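Glycerol dehydratase (Clostridium butyricum, PDB 1R9D) dehydrates glycerol without vitamin B12, probably by glycyl-radical chemistry. Local coordinates at residues 225-230 with 241-246; 246-251 with 260-265; 62-67 with 219-224; 70-75 with 266-271. All coordinates share one frame; numbering follows the deposited sequence.

Contact 1 (225-230 with 241-246); sequences KAKEIA and ELNEIA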
loop_
_atom_site.group_PDB
_atom_site.type_symbol
_atom_site.label_atom_id
_atom_site.label_comp_id
_atom_site.label_asym_id
_atom_site.label_seq_id
_atom_site.Cartn_x
_atom_site.Cartn_y
_atom_site.Cartn_z
ATOM N N LYS A 225 35.146 16.238 -11.147
ATOM C CA LYS A 225 35.425 15.901 -12.538
ATOM C C LYS A 225 36.024 17.108 -13.257
ATOM O O LYS A 225 36.983 16.977 -14.019
ATOM C CB LYS A 225 34.135 15.486 -13.240
ATOM C CG LYS A 225 34.325 14.927 -14.637
ATOM C CD LYS A 225 34.846 13.507 -14.586
ATOM C CE LYS A 225 34.832 12.864 -15.960
ATOM N NZ LYS A 225 35.196 11.422 -15.892
ATOM N N ALA A 226 35.449 18.280 -13.007
ATOM C CA ALA A 226 35.907 19.521 -13.624
ATOM C C ALA A 226 37.384 19.806 -13.341
ATOM O O ALA A 226 38.169 20.004 -14.269
ATOM C CB ALA A 226 35.049 20.690 -13.145
ATOM N N LYS A 227 37.753 19.838 -12.060
ATOM C CA LYS A 227 39.141 20.089 -11.659
ATOM C C LYS A 227 40.079 19.084 -12.313
ATOM O O LYS A 227 41.162 19.433 -12.783
ATOM C CB LYS A 227 39.284 19.987 -10.139
ATOM C CG LYS A 227 38.883 21.236 -9.374
ATOM C CD LYS A 227 39.873 22.372 -9.609
ATOM C CE LYS A 227 39.523 23.590 -8.764
ATOM N NZ LYS A 227 40.449 24.735 -8.990
ATOM N N GLU A 228 39.649 17.829 -12.325
ATOM C CA GLU A 228 40.404 16.731 -12.910
ATOM C C GLU A 228 40.717 16.991 -14.385
ATOM O O GLU A 228 41.825 16.718 -14.856
ATOM C CB GLU A 228 39.591 15.445 -12.741
ATOM C CG GLU A 228 40.087 14.232 -13.500
ATOM C CD GLU A 228 39.198 13.019 -13.264
ATOM O OE1 GLU A 228 39.360 12.004 -13.977
ATOM O OE2 GLU A 228 38.336 13.083 -12.358
ATOM N N ILE A 229 39.738 17.518 -15.111
ATOM C CA ILE A 229 39.917 17.823 -16.524
ATOM C C ILE A 229 40.775 19.077 -16.678
ATOM O O ILE A 229 41.648 19.139 -17.547
ATOM C CB ILE A 229 38.553 18.052 -17.224
ATOM C CG1 ILE A 229 37.742 16.753 -17.220
ATOM C CG2 ILE A 229 38.770 18.524 -18.651
ATOM C CD1 ILE A 229 36.348 16.892 -17.826
ATOM N N ALA A 230 40.529 20.065 -15.822
ATOM C CA ALA A 230 41.268 21.324 -15.852
ATOM C C ALA A 230 42.766 21.100 -15.683
ATOM O O ALA A 230 43.578 21.702 -16.388
ATOM C CB ALA A 230 40.760 22.253 -14.757
ATOM N N GLU A 241 38.055 28.124 -17.430
ATOM C CA GLU A 241 36.624 27.829 -17.511
ATOM C C GLU A 241 36.293 26.610 -16.654
ATOM O O GLU A 241 35.361 26.639 -15.853
ATOM C CB GLU A 241 36.217 27.561 -18.966
ATOM C CG GLU A 241 36.019 28.818 -19.807
ATOM C CD GLU A 241 35.862 28.526 -21.293
ATOM O OE1 GLU A 241 35.481 27.392 -21.656
ATOM O OE2 GLU A 241 36.111 29.444 -22.104
ATOM N N LEU A 242 37.063 25.540 -16.830
ATOM C CA LEU A 242 36.848 24.311 -16.075
ATOM C C LEU A 242 37.020 24.516 -14.575
ATOM O O LEU A 242 36.336 23.877 -13.775
ATOM C CB LEU A 242 37.798 23.224 -16.573
ATOM C CG LEU A 242 37.451 22.711 -17.971
ATOM C CD1 LEU A 242 38.626 21.964 -18.569
ATOM C CD2 LEU A 242 36.224 21.818 -17.879
ATOM N N ASN A 243 37.934 25.403 -14.188
ATOM C CA ASN A 243 38.148 25.680 -12.774
ATOM C C ASN A 243 36.981 26.474 -12.210
ATOM O O ASN A 243 36.643 26.350 -11.033
ATOM C CB ASN A 243 39.448 26.458 -12.550
ATOM C CG ASN A 243 40.656 25.550 -12.459
ATOM O OD1 ASN A 243 40.629 24.537 -11.757
ATOM N ND2 ASN A 243 41.725 25.909 -13.159
ATOM N N GLU A 244 36.369 27.298 -13.053
ATOM C CA GLU A 244 35.233 28.094 -12.613
ATOM C C GLU A 244 34.018 27.181 -12.453
ATOM O O GLU A 244 33.191 27.385 -11.566
ATOM C CB GLU A 244 34.930 29.210 -13.617
ATOM C CG GLU A 244 33.742 30.075 -13.219
ATOM C CD GLU A 244 33.969 30.836 -11.923
ATOM O OE1 GLU A 244 34.870 30.455 -11.144
ATOM O OE2 GLU A 244 33.234 31.817 -11.674
ATOM N N ILE A 245 33.924 26.174 -13.315
ATOM C CA ILE A 245 32.828 25.213 -13.254
ATOM C C ILE A 245 32.954 24.428 -11.952
ATOM O O ILE A 245 31.975 24.221 -11.237
ATOM C CB ILE A 245 32.881 24.231 -14.454
ATOM C CG1 ILE A 245 32.560 24.982 -15.749
ATOM C CG2 ILE A 245 31.908 23.083 -14.243
ATOM C CD1 ILE A 245 32.713 24.139 -16.998
ATOM N N ALA A 246 34.172 23.995 -11.642
ATOM C CA ALA A 246 34.406 23.246 -10.416
ATOM C C ALA A 246 33.993 24.083 -9.213
ATOM O O ALA A 246 33.428 23.562 -8.249
ATOM C CB ALA A 246 35.875 22.861 -10.309
#
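Ala226, Ala230 and Ala246 bring the backbones of 225-230 and 241-246 close together, and the apolar contacts show how. The CB of Ala226 meets the CB of Ala246 at 3.7 Å, touches Ile245 CG2 more loosely, and rests on the backbone O of Leu242. One turn on, Ala230 CB lies 3.6 Å from Leu242 CB. With such small groups between them the helix axes approach to 7.9 Å, and the CA atoms of Ala226 and Ala246 are 5.1 Å apart.

The branched side chains are packed harder. Ile229 and Leu242 cross at about a right angle, and Ile229 CG2 presses on Leu242 CD1 at 3.4 Å, tighter than an ordinary van der Waals contact.

The polar contact lies beside Ala230 and Ala246. Lys227 bends at CD (chi2 -70°), its CG lying 3.5 Å from Ala246 CB. Its NZ donates a hydrogen bond of 2.8 Å to Asn243 OD1, approaching from above the amide plane, 52° out of it. The Lys227 and Asn243 side chains also meet at about a right angle, and the aliphatic CD of Lys227 passes 3.1 Å from the same OD1, so this oxygen is approached by both methylene and ammonium groups.

Beyond the pair, Ile66 packs on Ile229 and Val73 on Ile245. An angle of 162° between the helix directions, with only a short connection between helix 197-230 and helix 236-252, identifies an antiparallel helical hairpin whose close spacing rests on alanines.

Contact 2 (246-251 with 260-265); sequences AKICSK and FYEACQ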
loop_
_atom_site.group_PDB
_atom_site.type_symbol
_atom_site.label_atom_id
_atom_site.label_comp_id
_atom_site.label_asym_id
_atom_site.label_seq_id
_atom_site.Cartn_x
_atom_site.Cartn_y
_atom_site.Cartn_z
ATOM N N ALA A 246 34.172 23.995 -11.642
ATOM C CA ALA A 246 34.406 23.246 -10.416
ATOM C C ALA A 246 33.993 24.083 -9.213
ATOM O O ALA A 246 33.428 23.562 -8.249
ATOM C CB ALA A 246 35.875 22.861 -10.309
ATOM N N LYS A 247 34.270 25.381 -9.277
ATOM C CA LYS A 247 33.935 26.295 -8.189
ATOM C C LYS A 247 32.427 26.458 -8.021
ATOM O O LYS A 247 31.903 26.402 -6.907
ATOM C CB LYS A 247 34.558 27.670 -8.436
ATOM C CG LYS A 247 34.191 28.698 -7.378
ATOM C CD LYS A 247 34.820 30.055 -7.652
ATOM C CE LYS A 247 34.453 31.048 -6.557
ATOM N NZ LYS A 247 35.134 32.362 -6.740
ATOM N N ILE A 248 31.736 26.669 -9.134
ATOM C CA ILE A 248 30.290 26.848 -9.101
ATOM C C ILE A 248 29.569 25.588 -8.641
ATOM O O ILE A 248 28.659 25.661 -7.815
ATOM C CB ILE A 248 29.762 27.282 -10.486
ATOM C CG1 ILE A 248 30.282 28.684 -10.806
ATOM C CG2 ILE A 248 28.241 27.274 -10.500
ATOM C CD1 ILE A 248 29.887 29.189 -12.160
ATOM N N CYS A 249 29.974 24.437 -9.165
ATOM C CA CYS A 249 29.347 23.178 -8.778
ATOM C C CYS A 249 29.539 22.911 -7.285
ATOM O O CYS A 249 28.635 22.411 -6.615
ATOM C CB CYS A 249 29.921 22.014 -9.593
ATOM S SG CYS A 249 29.399 21.969 -11.328
ATOM N N SER A 250 30.713 23.252 -6.761
ATOM C CA SER A 250 30.983 23.041 -5.344
ATOM C C SER A 250 30.046 23.857 -4.463
ATOM O O SER A 250 29.619 23.391 -3.406
ATOM C CB SER A 250 32.436 23.397 -5.013
ATOM O OG SER A 250 33.315 22.405 -5.513
ATOM N N LYS A 251 29.725 25.072 -4.891
ATOM C CA LYS A 251 28.832 25.918 -4.115
ATOM C C LYS A 251 27.366 25.494 -4.214
ATOM O O LYS A 251 26.713 25.263 -3.195
ATOM C CB LYS A 251 28.945 27.378 -4.546
ATOM C CG LYS A 251 27.959 28.255 -3.801
ATOM C CD LYS A 251 27.898 29.668 -4.332
ATOM C CE LYS A 251 26.816 30.447 -3.593
ATOM N NZ LYS A 251 26.744 31.866 -4.029
ATOM N N PHE A 260 24.280 34.871 -11.629
ATOM C CA PHE A 260 23.529 34.309 -12.747
ATOM C C PHE A 260 24.088 32.959 -13.198
ATOM O O PHE A 260 23.331 32.030 -13.475
ATOM C CB PHE A 260 23.513 35.286 -13.930
ATOM C CG PHE A 260 22.534 34.912 -15.014
ATOM C CD1 PHE A 260 21.162 34.965 -14.775
ATOM C CD2 PHE A 260 22.981 34.496 -16.262
ATOM C CE1 PHE A 260 20.249 34.606 -15.768
ATOM C CE2 PHE A 260 22.076 34.134 -17.267
ATOM C CZ PHE A 260 20.706 34.191 -17.017
ATOM N N TYR A 261 25.412 32.843 -13.267
ATOM C CA TYR A 261 26.034 31.592 -13.688
ATOM C C TYR A 261 25.614 30.486 -12.716
ATOM O O TYR A 261 25.272 29.379 -13.130
ATOM C CB TYR A 261 27.564 31.738 -13.690
ATOM C CG TYR A 261 28.332 30.730 -14.536
ATOM C CD1 TYR A 261 27.799 29.479 -14.850
ATOM C CD2 TYR A 261 29.632 31.012 -14.963
ATOM C CE1 TYR A 261 28.541 28.538 -15.565
ATOM C CE2 TYR A 261 30.379 30.082 -15.671
ATOM C CZ TYR A 261 29.834 28.850 -15.969
ATOM O OH TYR A 261 30.593 27.927 -16.651
ATOM N N GLU A 262 25.641 30.795 -11.423
ATOM C CA GLU A 262 25.252 29.832 -10.395
ATOM C C GLU A 262 23.788 29.423 -10.556
ATOM O O GLU A 262 23.448 28.253 -10.400
ATOM C CB GLU A 262 25.473 30.420 -8.998
ATOM C CG GLU A 262 26.945 30.541 -8.606
ATOM C CD GLU A 262 27.154 31.304 -7.310
ATOM O OE1 GLU A 262 28.325 31.441 -6.884
ATOM O OE2 GLU A 262 26.154 31.775 -6.720
ATOM N N ALA A 263 22.929 30.388 -10.869
ATOM C CA ALA A 263 21.507 30.102 -11.059
ATOM C C ALA A 263 21.310 29.186 -12.271
ATOM O O ALA A 263 20.533 28.232 -12.216
ATOM C CB ALA A 263 20.728 31.402 -11.242
ATOM N N CYS A 264 22.023 29.467 -13.361
ATOM C CA CYS A 264 21.917 28.646 -14.569
ATOM C C CYS A 264 22.375 27.210 -14.341
ATOM O O CYS A 264 21.748 26.261 -14.819
ATOM C CB CYS A 264 22.741 29.256 -15.715
ATOM S SG CYS A 264 22.040 30.756 -16.444
ATOM N N GLN A 265 23.478 27.042 -13.618
ATOM C CA GLN A 265 23.994 25.703 -13.361
ATOM C C GLN A 265 23.108 24.917 -12.398
ATOM O O GLN A 265 22.875 23.731 -12.602
ATOM C CB GLN A 265 25.420 25.768 -12.807
ATOM C CG GLN A 265 26.015 24.391 -12.534
ATOM C CD GLN A 265 26.176 23.559 -13.794
ATOM O OE1 GLN A 265 27.086 23.789 -14.596
ATOM N NE2 GLN A 265 25.291 22.589 -13.978
#
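Three donors grip Glu262 OE2: Lys251 NZ across the contact, and the backbone nitrogens of Lys258 and Ser259 just before helix 260-277. The Lys251 bond is a salt bridge of 2.8 Å that meets OE2 on its syn side, with NZ standing somewhat out of the carboxylate plane. NZ is also 3.3 Å from Glu262 OE1, while Lys251 CD passes 3.1 Å from that oxygen. Both side chains are extended beyond CG and cross at about a right angle. A lysine and two N-H groups around one carboxylate oxygen would be expected to stabilise its negative charge.

Apart from this bridge the contact is apolar and centred on Ile248. Its CG1-CD1 arm is drawn out straight (chi2 177°), which sets CD1 squarely over the Tyr261 ring: 3.3 Å from the centroid and 14° off the ring normal, a CH-pi contact. The other branch, CG2, goes to the helix itself, lying 3.9 Å from Gln265 CB and about as far from Glu262 CA. Cys249 SG adds a looser touch at 4.3 Å to Gln265 CG.

The polar ends of Tyr261 and Gln265 serve another part of the chain: Tyr261 OH bonds to Leu71 O and Gln265 NE2 to Val73 O, while Ala223 of helix 197-230 packs on Cys249. With axes 9.8 Å apart and directions differing by 67°, helices 236-252 and 260-277, joined by a short connection, form a steeply crossed pair of consecutive helices in the pyruvate formate-lyase-like part of the chain.

Contact 3 (62-67 with 219-224); sequences IPITIR and VNRYAK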
loop_
_atom_site.group_PDB
_atom_site.type_symbol
_atom_site.label_atom_id
_atom_site.label_comp_id
_atom_site.label_asym_id
_atom_site.label_seq_id
_atom_site.Cartn_x
_atom_site.Cartn_y
_atom_site.Cartn_z
ATOM N N ILE A 62 26.313 6.334 -11.373
ATOM C CA ILE A 62 26.059 6.525 -12.801
ATOM C C ILE A 62 27.234 7.277 -13.439
ATOM O O ILE A 62 27.793 8.194 -12.839
ATOM C CB ILE A 62 24.753 7.340 -13.025
ATOM C CG1 ILE A 62 24.333 7.297 -14.499
ATOM C CG2 ILE A 62 24.958 8.771 -12.585
ATOM C CD1 ILE A 62 23.711 5.983 -14.938
ATOM N N PRO A 63 27.636 6.885 -14.658
ATOM C CA PRO A 63 28.751 7.577 -15.313
ATOM C C PRO A 63 28.497 9.076 -15.430
ATOM O O PRO A 63 27.369 9.508 -15.673
ATOM C CB PRO A 63 28.824 6.895 -16.677
ATOM C CG PRO A 63 28.415 5.502 -16.364
ATOM C CD PRO A 63 27.221 5.710 -15.444
ATOM N N ILE A 64 29.555 9.856 -15.245
ATOM C CA ILE A 64 29.502 11.311 -15.317
ATOM C C ILE A 64 30.237 11.739 -16.587
ATOM O O ILE A 64 31.187 11.078 -17.004
ATOM C CB ILE A 64 30.198 11.932 -14.075
ATOM C CG1 ILE A 64 29.428 11.545 -12.813
ATOM C CG2 ILE A 64 30.271 13.438 -14.195
ATOM C CD1 ILE A 64 27.968 11.942 -12.853
ATOM N N THR A 65 29.796 12.828 -17.207
ATOM C CA THR A 65 30.441 13.301 -18.428
ATOM C C THR A 65 30.392 14.811 -18.601
ATOM O O THR A 65 29.357 15.446 -18.388
ATOM C CB THR A 65 29.797 12.687 -19.699
ATOM O OG1 THR A 65 29.879 11.258 -19.653
ATOM C CG2 THR A 65 30.515 13.187 -20.949
ATOM N N ILE A 66 31.527 15.380 -18.981
ATOM C CA ILE A 66 31.618 16.804 -19.253
ATOM C C ILE A 66 32.078 16.860 -20.702
ATOM O O ILE A 66 33.188 16.437 -21.026
ATOM C CB ILE A 66 32.637 17.518 -18.334
ATOM C CG1 ILE A 66 32.125 17.502 -16.890
ATOM C CG2 ILE A 66 32.847 18.954 -18.806
ATOM C CD1 ILE A 66 32.929 18.342 -15.923
ATOM N N ARG A 67 31.208 17.349 -21.579
ATOM C CA ARG A 67 31.524 17.426 -22.999
ATOM C C ARG A 67 32.416 18.621 -23.300
ATOM O O ARG A 67 32.417 19.610 -22.569
ATOM C CB ARG A 67 30.231 17.494 -23.818
ATOM C CG ARG A 67 29.223 16.393 -23.464
ATOM C CD ARG A 67 28.046 16.368 -24.431
ATOM N NE ARG A 67 26.913 15.593 -23.925
ATOM C CZ ARG A 67 26.934 14.285 -23.670
ATOM N NH1 ARG A 67 28.036 13.576 -23.872
ATOM N NH2 ARG A 67 25.847 13.684 -23.206
ATOM N N VAL A 219 26.165 16.528 -7.648
ATOM C CA VAL A 219 26.762 17.786 -8.081
ATOM C C VAL A 219 28.249 17.837 -7.729
ATOM O O VAL A 219 29.065 18.341 -8.504
ATOM C CB VAL A 219 26.041 18.984 -7.440
ATOM C CG1 VAL A 219 26.687 20.283 -7.884
ATOM C CG2 VAL A 219 24.564 18.969 -7.834
ATOM N N ASN A 220 28.599 17.310 -6.561
ATOM C CA ASN A 220 29.992 17.296 -6.130
ATOM C C ASN A 220 30.866 16.422 -7.020
ATOM O O ASN A 220 32.066 16.666 -7.144
ATOM C CB ASN A 220 30.084 16.842 -4.673
ATOM C CG ASN A 220 29.809 17.970 -3.703
ATOM O OD1 ASN A 220 29.286 17.756 -2.605
ATOM N ND2 ASN A 220 30.171 19.186 -4.099
ATOM N N ARG A 221 30.273 15.407 -7.638
ATOM C CA ARG A 221 31.027 14.537 -8.530
ATOM C C ARG A 221 31.458 15.322 -9.768
ATOM O O ARG A 221 32.527 15.069 -10.327
ATOM C CB ARG A 221 30.188 13.326 -8.947
ATOM C CG ARG A 221 29.915 12.339 -7.817
ATOM C CD ARG A 221 29.137 11.133 -8.319
ATOM N NE ARG A 221 29.887 10.382 -9.321
ATOM C CZ ARG A 221 29.334 9.561 -10.209
ATOM N NH1 ARG A 221 28.018 9.384 -10.225
ATOM N NH2 ARG A 221 30.092 8.923 -11.090
ATOM N N TYR A 222 30.627 16.272 -10.198
ATOM C CA TYR A 222 30.969 17.088 -11.360
ATOM C C TYR A 222 32.021 18.118 -10.984
ATOM O O TYR A 222 32.871 18.474 -11.803
ATOM C CB TYR A 222 29.736 17.804 -11.932
ATOM C CG TYR A 222 28.910 16.937 -12.851
ATOM C CD1 TYR A 222 27.886 16.136 -12.349
ATOM C CD2 TYR A 222 29.191 16.873 -14.218
ATOM C CE1 TYR A 222 27.164 15.290 -13.182
ATOM C CE2 TYR A 222 28.472 16.025 -15.063
ATOM C CZ TYR A 222 27.461 15.238 -14.533
ATOM O OH TYR A 222 26.752 14.388 -15.344
ATOM N N ALA A 223 31.963 18.596 -9.746
ATOM C CA ALA A 223 32.933 19.576 -9.276
ATOM C C ALA A 223 34.324 18.947 -9.315
ATOM O O ALA A 223 35.296 19.586 -9.724
ATOM C CB ALA A 223 32.589 20.019 -7.859
ATOM N N LYS A 224 34.406 17.686 -8.899
ATOM C CA LYS A 224 35.668 16.955 -8.889
ATOM C C LYS A 224 36.107 16.622 -10.311
ATOM O O LYS A 224 37.291 16.704 -10.643
ATOM C CB LYS A 224 35.525 15.660 -8.085
ATOM C CG LYS A 224 36.782 14.809 -8.081
ATOM C CD LYS A 224 36.519 13.415 -7.545
ATOM C CE LYS A 224 37.750 12.531 -7.717
ATOM N NZ LYS A 224 37.475 11.106 -7.381
#
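Ile64 and Tyr222 mark the nearest approach of the two backbones, with their CA atoms 7.2 Å apart. The run 62-67 is extended but is not part of a regular strand: the residues from Ile62 to Arg67 all have extended (beta or polyproline-like) angles, and Ile62 is the first to leave helical geometry after helix 47-61. Opposite it, 219-224 is an internal part of helix 197-230.

Arg221 reaches the end of that first helix. Its chain bends at NE (chi3 62°). Beyond it, NH1 and NH2 both point end-on at one shared acceptor, Ile62 O, at 2.9 and 3.0 Å respectively. NH1 arrives in the carbonyl plane on a lone pair, whereas NH2 is tilted 35° from that plane. NH1 also bonds to Leu59 O, in the last turn of helix 47-61.

Ile64 lies between the two flat groups. Its CG1 sits over the centre of the Arg221 guanidinium, 3.3 Å from CZ, while CG2 rests on a face of the Tyr222 ring, 3.4 Å from the centroid and offset toward the rim, as a CH-pi contact. At the edge of that ring Thr65 O lies in plane, 3.5 Å from Tyr222 CE2, and Ile66 CG1 slides past at 4.0 Å from CD2. Tyr222 OH is bonded to Tyr218 OH and to Ser75 N.

The chemistry implies that Arg221, supplying charge at carbonyls where a helix ends, probably complements the negative pole of helix 47-61, with Ile64 covering a face of its guanidinium.

Contact 4 (70-75 with 266-271); sequences ELIVGS and LFWFIH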
loop_
_atom_site.group_PDB
_atom_site.type_symbol
_atom_site.label_atom_id
_atom_site.label_comp_id
_atom_site.label_asym_id
_atom_site.label_seq_id
_atom_site.Cartn_x
_atom_site.Cartn_y
_atom_site.Cartn_z
ATOM N N GLU A 70 31.833 22.829 -22.853
ATOM C CA GLU A 70 30.624 23.119 -22.084
ATOM C C GLU A 70 30.857 24.125 -20.959
ATOM O O GLU A 70 31.905 24.114 -20.309
ATOM C CB GLU A 70 30.047 21.831 -21.478
ATOM C CG GLU A 70 29.152 21.026 -22.412
ATOM C CD GLU A 70 28.484 19.846 -21.714
ATOM O OE1 GLU A 70 27.437 19.378 -22.211
ATOM O OE2 GLU A 70 29.009 19.382 -20.675
ATOM N N LEU A 71 29.876 25.000 -20.738
ATOM C CA LEU A 71 29.938 25.979 -19.658
ATOM C C LEU A 71 28.982 25.486 -18.569
ATOM O O LEU A 71 29.206 25.698 -17.376
ATOM C CB LEU A 71 29.505 27.368 -20.140
ATOM C CG LEU A 71 30.465 28.171 -21.024
ATOM C CD1 LEU A 71 29.800 29.470 -21.449
ATOM C CD2 LEU A 71 31.751 28.463 -20.265
ATOM N N ILE A 72 27.913 24.827 -19.000
ATOM C CA ILE A 72 26.911 24.267 -18.094
ATOM C C ILE A 72 27.081 22.755 -18.185
ATOM O O ILE A 72 26.944 22.178 -19.261
ATOM C CB ILE A 72 25.475 24.655 -18.534
ATOM C CG1 ILE A 72 25.282 26.171 -18.413
ATOM C CG2 ILE A 72 24.443 23.893 -17.697
ATOM C CD1 ILE A 72 25.321 26.699 -16.984
ATOM N N VAL A 73 27.377 22.109 -17.062
ATOM C CA VAL A 73 27.602 20.669 -17.071
ATOM C C VAL A 73 26.502 19.815 -16.449
ATOM O O VAL A 73 25.706 20.291 -15.642
ATOM C CB VAL A 73 28.945 20.323 -16.377
ATOM C CG1 VAL A 73 30.099 20.952 -17.146
ATOM C CG2 VAL A 73 28.938 20.823 -14.942
ATOM N N GLY A 74 26.489 18.542 -16.833
ATOM C CA GLY A 74 25.501 17.599 -16.342
ATOM C C GLY A 74 24.933 16.839 -17.525
ATOM O O GLY A 74 24.099 17.369 -18.264
ATOM N N SER A 75 25.395 15.608 -17.718
ATOM C CA SER A 75 24.944 14.772 -18.823
ATOM C C SER A 75 24.381 13.465 -18.292
ATOM O O SER A 75 25.016 12.797 -17.470
ATOM C CB SER A 75 26.106 14.474 -19.779
ATOM O OG SER A 75 26.601 15.663 -20.368
ATOM N N LEU A 266 22.618 25.575 -11.353
ATOM C CA LEU A 266 21.761 24.901 -10.383
ATOM C C LEU A 266 20.430 24.531 -11.043
ATOM O O LEU A 266 19.864 23.465 -10.780
ATOM C CB LEU A 266 21.530 25.798 -9.159
ATOM C CG LEU A 266 20.654 25.226 -8.034
ATOM C CD1 LEU A 266 21.098 23.817 -7.674
ATOM C CD2 LEU A 266 20.735 26.141 -6.825
ATOM N N PHE A 267 19.940 25.412 -11.911
ATOM C CA PHE A 267 18.697 25.141 -12.627
ATOM C C PHE A 267 18.845 23.822 -13.378
ATOM O O PHE A 267 17.997 22.939 -13.272
ATOM C CB PHE A 267 18.392 26.247 -13.641
ATOM C CG PHE A 267 17.389 25.843 -14.682
ATOM C CD1 PHE A 267 16.029 25.821 -14.388
ATOM C CD2 PHE A 267 17.811 25.423 -15.941
ATOM C CE1 PHE A 267 15.105 25.381 -15.334
ATOM C CE2 PHE A 267 16.899 24.982 -16.891
ATOM C CZ PHE A 267 15.538 24.962 -16.582
ATOM N N TRP A 268 19.924 23.689 -14.144
ATOM C CA TRP A 268 20.129 22.472 -14.913
ATOM C C TRP A 268 20.255 21.220 -14.052
ATOM O O TRP A 268 19.750 20.167 -14.431
ATOM C CB TRP A 268 21.348 22.593 -15.841
ATOM C CG TRP A 268 21.526 21.359 -16.665
ATOM C CD1 TRP A 268 22.525 20.431 -16.554
ATOM C CD2 TRP A 268 20.612 20.849 -17.643
ATOM N NE1 TRP A 268 22.283 19.373 -17.395
ATOM C CE2 TRP A 268 21.115 19.603 -18.075
ATOM C CE3 TRP A 268 19.410 21.322 -18.192
ATOM C CZ2 TRP A 268 20.458 18.818 -19.034
ATOM C CZ3 TRP A 268 18.757 20.542 -19.146
ATOM C CH2 TRP A 268 19.283 19.304 -19.555
ATOM N N PHE A 269 20.921 21.313 -12.903
ATOM C CA PHE A 269 21.046 20.135 -12.047
ATOM C C PHE A 269 19.671 19.710 -11.533
ATOM O O PHE A 269 19.370 18.523 -11.463
ATOM C CB PHE A 269 21.987 20.397 -10.864
ATOM C CG PHE A 269 23.445 20.217 -11.198
ATOM C CD1 PHE A 269 23.892 19.045 -11.808
ATOM C CD2 PHE A 269 24.369 21.210 -10.896
ATOM C CE1 PHE A 269 25.245 18.865 -12.114
ATOM C CE2 PHE A 269 25.723 21.041 -11.198
ATOM C CZ PHE A 269 26.160 19.867 -11.807
ATOM N N ILE A 270 18.839 20.678 -11.165
ATOM C CA ILE A 270 17.494 20.349 -10.696
ATOM C C ILE A 270 16.765 19.610 -11.820
ATOM O O ILE A 270 16.232 18.514 -11.627
ATOM C CB ILE A 270 16.684 21.620 -10.355
ATOM C CG1 ILE A 270 17.297 22.332 -9.152
ATOM C CG2 ILE A 270 15.235 21.251 -10.071
ATOM C CD1 ILE A 270 16.741 23.721 -8.926
ATOM N N HIS A 271 16.758 20.221 -13.000
ATOM C CA HIS A 271 16.089 19.650 -14.167
ATOM C C HIS A 271 16.648 18.279 -14.531
ATOM O O HIS A 271 15.901 17.327 -14.763
ATOM C CB HIS A 271 16.229 20.598 -15.362
ATOM C CG HIS A 271 15.319 20.269 -16.505
ATOM N ND1 HIS A 271 13.994 20.652 -16.536
ATOM C CD2 HIS A 271 15.538 19.576 -17.649
ATOM C CE1 HIS A 271 13.437 20.210 -17.650
ATOM N NE2 HIS A 271 14.352 19.554 -18.343
#
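A buried loop-to-helix contact joins Gly74 to Trp268: residues 70-75, in the long irregular run between helix 47-61 and helix 92-97, lie against the middle of helix 260-277. Its directed bond runs from Trp268 NE1 to Gly74 O, 2.8 Å long with an N-H...O angle of 159°. The oxygen lies close to the plane of the indole, at its edge, while NE1 is somewhat tilted from the carbonyl plane. CG of Trp268 is anti to its backbone N (chi1 -178°), and from there the ring reaches the loop edge-on. Val73 O comes to the same edge, 3.3 Å from Trp268 CD1.

This is an irregular loop pinned to the side of a helix by an indole N-H to backbone carbonyl bond, in the pyruvate formate-lyase-like part of the chain. Helix 304-317 packs on both partners, Cys313 on Ile72 of the loop and Lys317 on Trp268 of the helix.

Gly74 has a backbone conformation (phi 132°) that a side chain would jam against Val73 O. The space is taken as well: a beta carbon there would sit 3.0 Å from Trp268 NE1, a clash. Apolar contacts flank the bond. Ile72 CG2 lies 3.8 Å from Trp268 CB, and Val73 CG2 is 4.3 Å from Phe269 CZ, a looser touch. Gly74 CA is 4.4 Å from Phe269 CE1, and Cys249 packs on both Val73 and Phe269.

How the contacts relate
From the N terminus, the irregular run after helix 47-61 opens contact 3 at 62-67 and contact 4 at 70-75. Contact 3 closes first, on helix 197-230; contact 4 closes later, on helix 260-277, so the two cross. After contact 3 has closed, contact 1 folds helix 236-252 back on helix 197-230, and contact 2 turns from helix 236-252 to helix 260-277. These follow in series, share Ala246, and both fall within the span of contact 4. The early run is thus fastened to three consecutive helices, 197-230, 236-252 and 260-277, the first and last of which also meet directly where Val219 packs on Phe269.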